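PDB 7JQY: Cif-like 1 from Burkholderia cenocepacia, which probably hydrolyses epoxides, as a Cif-like member of the alpha/beta hydrolase fold. Local coordinates for residues Val120-Gly125 and Thr282-Pro287; Ala131-Trp136 and His244-Pro249; Pro280-Gly283 and Asp288-Pro291. The protein carries 1 engineered substitution. All coordinates share one frame; numbering follows the deposited sequence.

Interaction 1. Residues Val120-Gly125 and Thr282-Pro287; sequences VGRSIG and TGHWLP. Engineered in segment 120-125: Ser123 (natural residue Asp).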
loop_
_atom_site.group_PDB
_atom_site.type_symbol
_atom_site.label_atom_id
_atom_site.label_comp_id
_atom_site.label_asym_id
_atom_site.label_seq_id
_atom_site.Cartn_x
_atom_site.Cartn_y
_atom_site.Cartn_z
ATOM N N VAL B 120 19.652 -21.176 -31.645
ATOM C CA VAL B 120 18.564 -20.255 -31.955
ATOM C C VAL B 120 18.471 -19.210 -30.851
ATOM O O VAL B 120 18.428 -19.558 -29.665
ATOM C CB VAL B 120 17.220 -20.994 -32.085
ATOM C CG1 VAL B 120 16.131 -20.030 -32.581
ATOM C CG2 VAL B 120 17.359 -22.213 -32.983
ATOM N N GLY B 121 18.422 -17.941 -31.231
ATOM C CA GLY B 121 18.324 -16.866 -30.261
ATOM C C GLY B 121 17.440 -15.743 -30.759
ATOM O O GLY B 121 17.272 -15.542 -31.966
ATOM N N ARG B 122 16.866 -15.009 -29.803
ATOM C CA ARG B 122 16.103 -13.796 -30.081
ATOM C C ARG B 122 16.365 -12.783 -28.975
ATOM O O ARG B 122 16.746 -13.141 -27.856
ATOM C CB ARG B 122 14.591 -14.073 -30.219
ATOM C CG ARG B 122 13.831 -14.270 -28.907
ATOM C CD ARG B 122 12.318 -14.202 -29.126
ATOM N NE ARG B 122 11.916 -12.920 -29.693
ATOM C CZ ARG B 122 11.842 -11.787 -29.001
ATOM N NH1 ARG B 122 12.143 -11.771 -27.704
ATOM N NH2 ARG B 122 11.481 -10.664 -29.606
ATOM N N SER B 123 16.149 -11.504 -29.295
ATOM C CA SER B 123 16.367 -10.397 -28.345
ATOM C C SER B 123 17.751 -10.542 -27.713
ATOM O O SER B 123 18.726 -10.778 -28.443
ATOM C CB SER B 123 15.202 -10.395 -27.352
ATOM O OG SER B 123 15.477 -9.571 -26.225
ATOM N N ILE B 124 17.871 -10.461 -26.379
ATOM C CA ILE B 124 19.157 -10.604 -25.704
ATOM C C ILE B 124 19.790 -11.939 -26.056
ATOM O O ILE B 124 21.018 -12.049 -26.179
ATOM C CB ILE B 124 18.958 -10.446 -24.184
ATOM C CG1 ILE B 124 18.320 -9.090 -23.867
ATOM C CG2 ILE B 124 20.262 -10.616 -23.432
ATOM C CD1 ILE B 124 19.239 -7.923 -24.098
ATOM N N GLY B 125 18.967 -12.967 -26.258
ATOM C CA GLY B 125 19.497 -14.281 -26.566
ATOM C C GLY B 125 20.208 -14.354 -27.899
ATOM O O GLY B 125 21.109 -15.174 -28.076
ATOM N N THR B 282 3.119 -10.532 -38.684
ATOM C CA THR B 282 3.745 -10.969 -37.440
ATOM C C THR B 282 4.485 -9.804 -36.808
ATOM O O THR B 282 5.118 -9.006 -37.508
ATOM C CB THR B 282 4.726 -12.121 -37.685
ATOM O OG1 THR B 282 4.030 -13.231 -38.266
ATOM C CG2 THR B 282 5.388 -12.568 -36.382
ATOM N N GLY B 283 4.371 -9.685 -35.486
ATOM C CA GLY B 283 5.068 -8.613 -34.810
ATOM C C GLY B 283 6.450 -8.993 -34.330
ATOM O O GLY B 283 7.141 -9.804 -34.948
ATOM N N HIS B 284 6.811 -8.476 -33.159
ATOM C CA HIS B 284 8.160 -8.577 -32.627
ATOM C C HIS B 284 8.457 -9.930 -31.996
ATOM O O HIS B 284 9.633 -10.295 -31.890
ATOM C CB HIS B 284 8.369 -7.464 -31.598
ATOM C CG HIS B 284 9.782 -7.308 -31.132
ATOM N ND1 HIS B 284 10.773 -6.763 -31.922
ATOM C CD2 HIS B 284 10.366 -7.601 -29.946
ATOM C CE1 HIS B 284 11.908 -6.733 -31.244
ATOM N NE2 HIS B 284 11.689 -7.242 -30.044
ATOM N N TRP B 285 7.435 -10.687 -31.594
ATOM C CA TRP B 285 7.617 -11.894 -30.773
ATOM C C TRP B 285 7.351 -13.139 -31.613
ATOM O O TRP B 285 6.307 -13.778 -31.493
ATOM C CB TRP B 285 6.694 -11.856 -29.541
ATOM C CG TRP B 285 6.629 -10.515 -28.863
ATOM C CD1 TRP B 285 5.616 -9.595 -28.954
ATOM C CD2 TRP B 285 7.609 -9.952 -27.981
ATOM N NE1 TRP B 285 5.911 -8.499 -28.178
ATOM C CE2 TRP B 285 7.127 -8.692 -27.573
ATOM C CE3 TRP B 285 8.846 -10.394 -27.494
ATOM C CZ2 TRP B 285 7.846 -7.856 -26.709
ATOM C CZ3 TRP B 285 9.560 -9.565 -26.634
ATOM C CH2 TRP B 285 9.056 -8.306 -26.255
ATOM N N LEU B 286 8.334 -13.512 -32.428
ATOM C CA LEU B 286 8.136 -14.614 -33.366
ATOM C C LEU B 286 7.710 -15.913 -32.695
ATOM O O LEU B 286 6.734 -16.523 -33.164
ATOM C CB LEU B 286 9.398 -14.804 -34.217
ATOM C CG LEU B 286 9.182 -14.563 -35.714
ATOM C CD1 LEU B 286 10.453 -14.883 -36.486
ATOM C CD2 LEU B 286 8.003 -15.381 -36.240
ATOM N N PRO B 287 8.372 -16.398 -31.631
ATOM C CA PRO B 287 7.912 -17.656 -31.011
ATOM C C PRO B 287 6.510 -17.575 -30.424
ATOM O O PRO B 287 5.809 -18.593 -30.391
ATOM C CB PRO B 287 8.968 -17.925 -29.928
ATOM C CG PRO B 287 10.171 -17.168 -30.368
ATOM C CD PRO B 287 9.627 -15.923 -31.020
HETATM O O HOH W 1 12.492 -8.216 -27.451
#
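Arg122 meets His284, Trp285 and Pro287 beside what is probably the nucleophile elbow of this alpha/beta hydrolase, a sharp strand-to-helix turn with Gly121, the engineered Ser123 (naturally Asp) and Gly125. His284 comes first, in the loop where the family usually carries its triad histidine. Its backbone O accepts a bent hydrogen bond of 3.0 Å from Arg122 NH2, which approaches from above the carbonyl plane. The imidazole is turned 83° from the guanidinium and brings CD2 to its edge, 3.3 Å from Arg122 NH2. A water at the imidazole edge, its O 2.9 Å from His284 NE2, is also a weak partner of Arg122 NH2, while His284 ND1 is bonded to Ser258. Trp285 then slants over one face of the guanidinium, its CE3 3.6 Å from Arg122 CZ; with the planes 46° apart, this is no flat stack. Its indole NE1 is held by Tyr195 O. The guanidinium is pinned from other directions too, through a salt bridge of NE to Asp147 and a hydrogen bond of NH1 to Gln59, so its rotation is fixed. Pro287 touches the arginine at its last methylene, where the chain bends at chi3 (-59°): Pro287 CD lies 3.7 Å from Arg122 CD.

Interaction 2. Residues Ala131-Trp136 and His244-Pro249; sequences AYAAQW and HKLPMP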
loop_
_atom_site.group_PDB
_atom_site.type_symbol
_atom_site.label_atom_id
_atom_site.label_comp_id
_atom_site.label_asym_id
_atom_site.label_seq_id
_atom_site.Cartn_x
_atom_site.Cartn_y
_atom_site.Cartn_z
ATOM N N ALA B 131 27.587 -14.086 -29.911
ATOM C CA ALA B 131 28.858 -14.132 -29.192
ATOM C C ALA B 131 29.344 -15.560 -29.012
ATOM O O ALA B 131 30.553 -15.803 -28.988
ATOM C CB ALA B 131 28.726 -13.440 -27.836
ATOM N N TYR B 132 28.422 -16.514 -28.902
ATOM C CA TYR B 132 28.809 -17.919 -28.874
ATOM C C TYR B 132 29.473 -18.315 -30.186
ATOM O O TYR B 132 30.572 -18.884 -30.192
ATOM C CB TYR B 132 27.571 -18.785 -28.607
ATOM C CG TYR B 132 27.827 -20.205 -28.110
ATOM C CD1 TYR B 132 28.912 -20.958 -28.564
ATOM C CD2 TYR B 132 26.961 -20.797 -27.196
ATOM C CE1 TYR B 132 29.131 -22.252 -28.111
ATOM C CE2 TYR B 132 27.171 -22.085 -26.741
ATOM C CZ TYR B 132 28.255 -22.806 -27.198
ATOM O OH TYR B 132 28.446 -24.089 -26.741
ATOM N N ALA B 133 28.837 -17.981 -31.316
ATOM C CA ALA B 133 29.392 -18.344 -32.614
ATOM C C ALA B 133 30.684 -17.594 -32.906
ATOM O O ALA B 133 31.583 -18.143 -33.550
ATOM C CB ALA B 133 28.370 -18.083 -33.718
ATOM N N ALA B 134 30.808 -16.357 -32.423
ATOM C CA ALA B 134 32.017 -15.590 -32.704
ATOM C C ALA B 134 33.208 -16.138 -31.928
ATOM O O ALA B 134 34.332 -16.160 -32.445
ATOM C CB ALA B 134 31.800 -14.114 -32.372
ATOM N N GLN B 135 32.980 -16.595 -30.692
ATOM C CA GLN B 135 34.073 -17.075 -29.851
ATOM C C GLN B 135 34.447 -18.529 -30.124
ATOM O O GLN B 135 35.615 -18.898 -29.964
ATOM C CB GLN B 135 33.717 -16.900 -28.374
ATOM C CG GLN B 135 33.976 -15.500 -27.849
ATOM C CD GLN B 135 33.259 -15.231 -26.548
ATOM O OE1 GLN B 135 33.858 -14.754 -25.578
ATOM N NE2 GLN B 135 31.966 -15.532 -26.516
ATOM N N TRP B 136 33.491 -19.374 -30.504
ATOM C CA TRP B 136 33.755 -20.792 -30.760
ATOM C C TRP B 136 33.056 -21.205 -32.048
ATOM O O TRP B 136 32.133 -22.026 -32.043
ATOM C CB TRP B 136 33.313 -21.648 -29.568
ATOM C CG TRP B 136 33.932 -21.162 -28.293
ATOM C CD1 TRP B 136 35.199 -21.411 -27.854
ATOM C CD2 TRP B 136 33.331 -20.303 -27.313
ATOM N NE1 TRP B 136 35.423 -20.771 -26.660
ATOM C CE2 TRP B 136 34.292 -20.084 -26.305
ATOM C CE3 TRP B 136 32.069 -19.713 -27.180
ATOM C CZ2 TRP B 136 34.033 -19.296 -25.185
ATOM C CZ3 TRP B 136 31.819 -18.925 -26.072
ATOM C CH2 TRP B 136 32.797 -18.725 -25.090
ATOM N N HIS B 244 35.655 -10.753 -38.285
ATOM C CA HIS B 244 35.741 -12.114 -38.779
ATOM C C HIS B 244 34.294 -12.542 -38.944
ATOM O O HIS B 244 33.603 -12.808 -37.959
ATOM C CB HIS B 244 36.491 -12.996 -37.784
ATOM C CG HIS B 244 37.877 -12.519 -37.463
ATOM N ND1 HIS B 244 38.900 -12.514 -38.390
ATOM C CD2 HIS B 244 38.419 -12.064 -36.307
ATOM C CE1 HIS B 244 40.008 -12.072 -37.821
ATOM N NE2 HIS B 244 39.744 -11.793 -36.557
ATOM N N LYS B 245 33.822 -12.566 -40.177
ATOM C CA LYS B 245 32.439 -12.933 -40.391
ATOM C C LYS B 245 32.272 -14.420 -40.111
ATOM O O LYS B 245 33.203 -15.215 -40.279
ATOM C CB LYS B 245 32.014 -12.558 -41.807
ATOM C CG LYS B 245 32.060 -11.040 -42.009
ATOM C CD LYS B 245 30.905 -10.506 -42.834
ATOM C CE LYS B 245 31.129 -10.704 -44.319
ATOM N NZ LYS B 245 30.238 -9.839 -45.146
ATOM N N LEU B 246 31.075 -14.786 -39.666
ATOM C CA LEU B 246 30.843 -16.152 -39.229
ATOM C C LEU B 246 30.846 -17.092 -40.431
ATOM O O LEU B 246 30.323 -16.745 -41.495
ATOM C CB LEU B 246 29.520 -16.268 -38.469
ATOM C CG LEU B 246 29.394 -15.446 -37.182
ATOM C CD1 LEU B 246 27.959 -15.472 -36.674
ATOM C CD2 LEU B 246 30.360 -15.935 -36.114
ATOM N N PRO B 247 31.443 -18.280 -40.296
ATOM C CA PRO B 247 31.536 -19.207 -41.432
ATOM C C PRO B 247 30.365 -20.169 -41.565
ATOM O O PRO B 247 30.107 -20.678 -42.660
ATOM C CB PRO B 247 32.830 -19.970 -41.136
ATOM C CG PRO B 247 32.887 -20.001 -39.627
ATOM C CD PRO B 247 32.220 -18.742 -39.128
ATOM N N MET B 248 29.682 -20.473 -40.464
ATOM C CA MET B 248 28.598 -21.443 -40.512
ATOM C C MET B 248 27.352 -20.823 -41.139
ATOM O O MET B 248 27.173 -19.604 -41.108
ATOM C CB MET B 248 28.305 -21.971 -39.104
ATOM C CG MET B 248 27.490 -21.030 -38.236
ATOM S SD MET B 248 28.456 -19.625 -37.632
ATOM C CE MET B 248 29.728 -20.474 -36.704
ATOM N N PRO B 249 26.454 -21.647 -41.684
ATOM C CA PRO B 249 25.208 -21.108 -42.246
ATOM C C PRO B 249 24.371 -20.404 -41.187
ATOM O O PRO B 249 24.262 -20.857 -40.042
ATOM C CB PRO B 249 24.492 -22.350 -42.790
ATOM C CG PRO B 249 25.566 -23.356 -42.997
ATOM C CD PRO B 249 26.587 -23.096 -41.926
#
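Ala133 and Leu246 show how a small knob on a helix can be matched to a forked side chain in a loop. The methyl of Ala133 points at segment 244-249 and fits into the crotch of the leucine, with Ala133 CB 3.8 Å from Leu246 CD2 and 4.0 Å from Leu246 CD1. Met248 reaches the same alanine methyl from two residues further along the loop: bends at chi2 (-75°) and chi3 (-60°) fold its chain back, bringing Met248 CE to 4.1 Å from Ala133 CB. Leu246 is itself a bump on the helix surface. Its CD2 methyl rests against the peptide that joins Ala133 to Ala134, 3.6 Å from Ala133 O and 3.7 Å from Ala134 N, while Ala134 CB flanks it more loosely at 4.4 Å. Because Ala133 and Ala134 offer only methyl groups here, the loop can come close, with Ala134 CA and Leu246 CA 6.7 Å apart. No hydrogen bond crosses the interface. Ile140 backs both Ala133 and Met248, Leu143 lies against Leu246, and Phe241 covers Ala134. Apolar contacts of this kind seat a helix of the alpha/beta hydrolase fold, here the one that joins parallel strands 117-122 and 140-146, against the loop entering strand 250-255.

Interaction 3. Residues Pro280-Gly283 and Asp288-Pro291; sequences PNTG and DENP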
loop_
_atom_site.group_PDB
_atom_site.type_symbol
_atom_site.label_atom_id
_atom_site.label_comp_id
_atom_site.label_asym_id
_atom_site.label_seq_id
_atom_site.Cartn_x
_atom_site.Cartn_y
_atom_site.Cartn_z
ATOM N N PRO B 280 4.895 -13.189 -42.360
ATOM C CA PRO B 280 3.783 -12.299 -42.708
ATOM C C PRO B 280 2.869 -12.068 -41.514
ATOM O O PRO B 280 2.680 -12.954 -40.676
ATOM C CB PRO B 280 3.050 -13.048 -43.830
ATOM C CG PRO B 280 3.614 -14.436 -43.866
ATOM C CD PRO B 280 4.661 -14.575 -42.800
ATOM N N ASN B 281 2.348 -10.841 -41.433
ATOM C CA ASN B 281 1.403 -10.407 -40.399
ATOM C C ASN B 281 1.855 -10.819 -38.997
ATOM O O ASN B 281 1.069 -11.317 -38.189
ATOM C CB ASN B 281 0.004 -10.943 -40.697
ATOM C CG ASN B 281 -0.628 -10.280 -41.918
ATOM O OD1 ASN B 281 -1.022 -10.957 -42.864
ATOM N ND2 ASN B 281 -0.725 -8.954 -41.896
ATOM N N THR B 282 3.119 -10.532 -38.684
ATOM C CA THR B 282 3.745 -10.969 -37.440
ATOM C C THR B 282 4.485 -9.804 -36.808
ATOM O O THR B 282 5.118 -9.006 -37.508
ATOM C CB THR B 282 4.726 -12.121 -37.685
ATOM O OG1 THR B 282 4.030 -13.231 -38.266
ATOM C CG2 THR B 282 5.388 -12.568 -36.382
ATOM N N GLY B 283 4.371 -9.685 -35.486
ATOM C CA GLY B 283 5.068 -8.613 -34.810
ATOM C C GLY B 283 6.450 -8.993 -34.330
ATOM O O GLY B 283 7.141 -9.804 -34.948
ATOM N N ASP B 288 6.085 -16.412 -29.926
ATOM C CA ASP B 288 4.724 -16.287 -29.406
ATOM C C ASP B 288 3.702 -16.117 -30.521
ATOM O O ASP B 288 2.603 -16.682 -30.451
ATOM C CB ASP B 288 4.618 -15.101 -28.444
ATOM C CG ASP B 288 5.401 -15.313 -27.167
ATOM O OD1 ASP B 288 4.955 -16.123 -26.316
ATOM O OD2 ASP B 288 6.459 -14.669 -27.016
ATOM N N GLU B 289 4.030 -15.324 -31.542
ATOM C CA GLU B 289 3.028 -14.887 -32.504
ATOM C C GLU B 289 2.836 -15.870 -33.650
ATOM O O GLU B 289 1.700 -16.177 -34.013
ATOM C CB GLU B 289 3.403 -13.517 -33.059
ATOM C CG GLU B 289 3.343 -12.406 -32.047
ATOM C CD GLU B 289 3.633 -11.064 -32.675
ATOM O OE1 GLU B 289 2.902 -10.671 -33.624
ATOM O OE2 GLU B 289 4.598 -10.414 -32.220
ATOM N N ASN B 290 3.928 -16.362 -34.230
ATOM C CA ASN B 290 3.868 -17.232 -35.406
ATOM C C ASN B 290 4.873 -18.364 -35.257
ATOM O O ASN B 290 5.862 -18.445 -35.997
ATOM C CB ASN B 290 4.131 -16.426 -36.681
ATOM C CG ASN B 290 3.550 -17.078 -37.915
ATOM O OD1 ASN B 290 3.152 -18.244 -37.894
ATOM N ND2 ASN B 290 3.505 -16.329 -39.004
ATOM N N PRO B 291 4.643 -19.276 -34.302
ATOM C CA PRO B 291 5.537 -20.438 -34.178
ATOM C C PRO B 291 5.405 -21.415 -35.336
ATOM O O PRO B 291 6.317 -22.222 -35.552
ATOM C CB PRO B 291 5.125 -21.065 -32.840
ATOM C CG PRO B 291 3.716 -20.627 -32.632
ATOM C CD PRO B 291 3.618 -19.256 -33.239
#
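Glu289 grips the backbone of Gly283, whose N donates a 2.6 Å hydrogen bond to Glu289 OE1 from well above the carboxylate plane. The glutamate is stretched out beyond CG (chi2 -176°), which carries its carboxylate across to the loop. Further donors gather there: the backbone N atoms of His200 and Val201 also bond to OE1, and that of Trp285 bonds to OE2. Four N-H groups around one buried carboxylate would be expected to favour its charged form. Because Gly283 has no side chain, the carboxylate can lie against its backbone, with Glu289 OE2 3.2 Å from Gly283 CA.

The second polar link runs through Thr282. Asn290 ND2 donates to Thr282 OG1 over 3.2 Å, nearly straight at 158° and close to the plane of the amide; Thr282 OG1 in turn donates to Pro280 O at 2.8 Å, so the threonine relays the bond back into its own loop. The other end of the amide, OD1, makes Asn290 the N-cap of helix 291-303 by accepting from Phe293 N. Beside these bonds Thr282 CG2 packs 4.0 Å from Glu289 CB, and the exposed Pro280 ring edges up to the Asn290 amide, with Pro280 CD 4.3 Å from Asn290 ND2. Together these contacts tie helix 286-289 to the loop after the final strand, 274-279, which in alpha/beta hydrolases generally bears the triad histidine, probably His284 here.

In the fold
All three contacts bury most of their touching residues, yet their depth and chemistry differ. Interaction 1 lies about 6 Å from the centre of the chain, measured between centres, and is built on a charged group; interaction 2, about 17 Å out, joins only apolar side chains and has no hydrogen bond across it; interaction 3, about 15 Å out, relies on hydrogen bonds and has one exposed residue. Interactions 1 and 3 share Thr282, Gly283 and helix 286-289, so the turn that interaction 3 braces is the one that presents its residues to the arginine of interaction 1. Interactions 1 and 2 use opposite ends of helix 124-135 without touching. Interactions 2 and 3 stay about 19 Å apart at their nearest atoms.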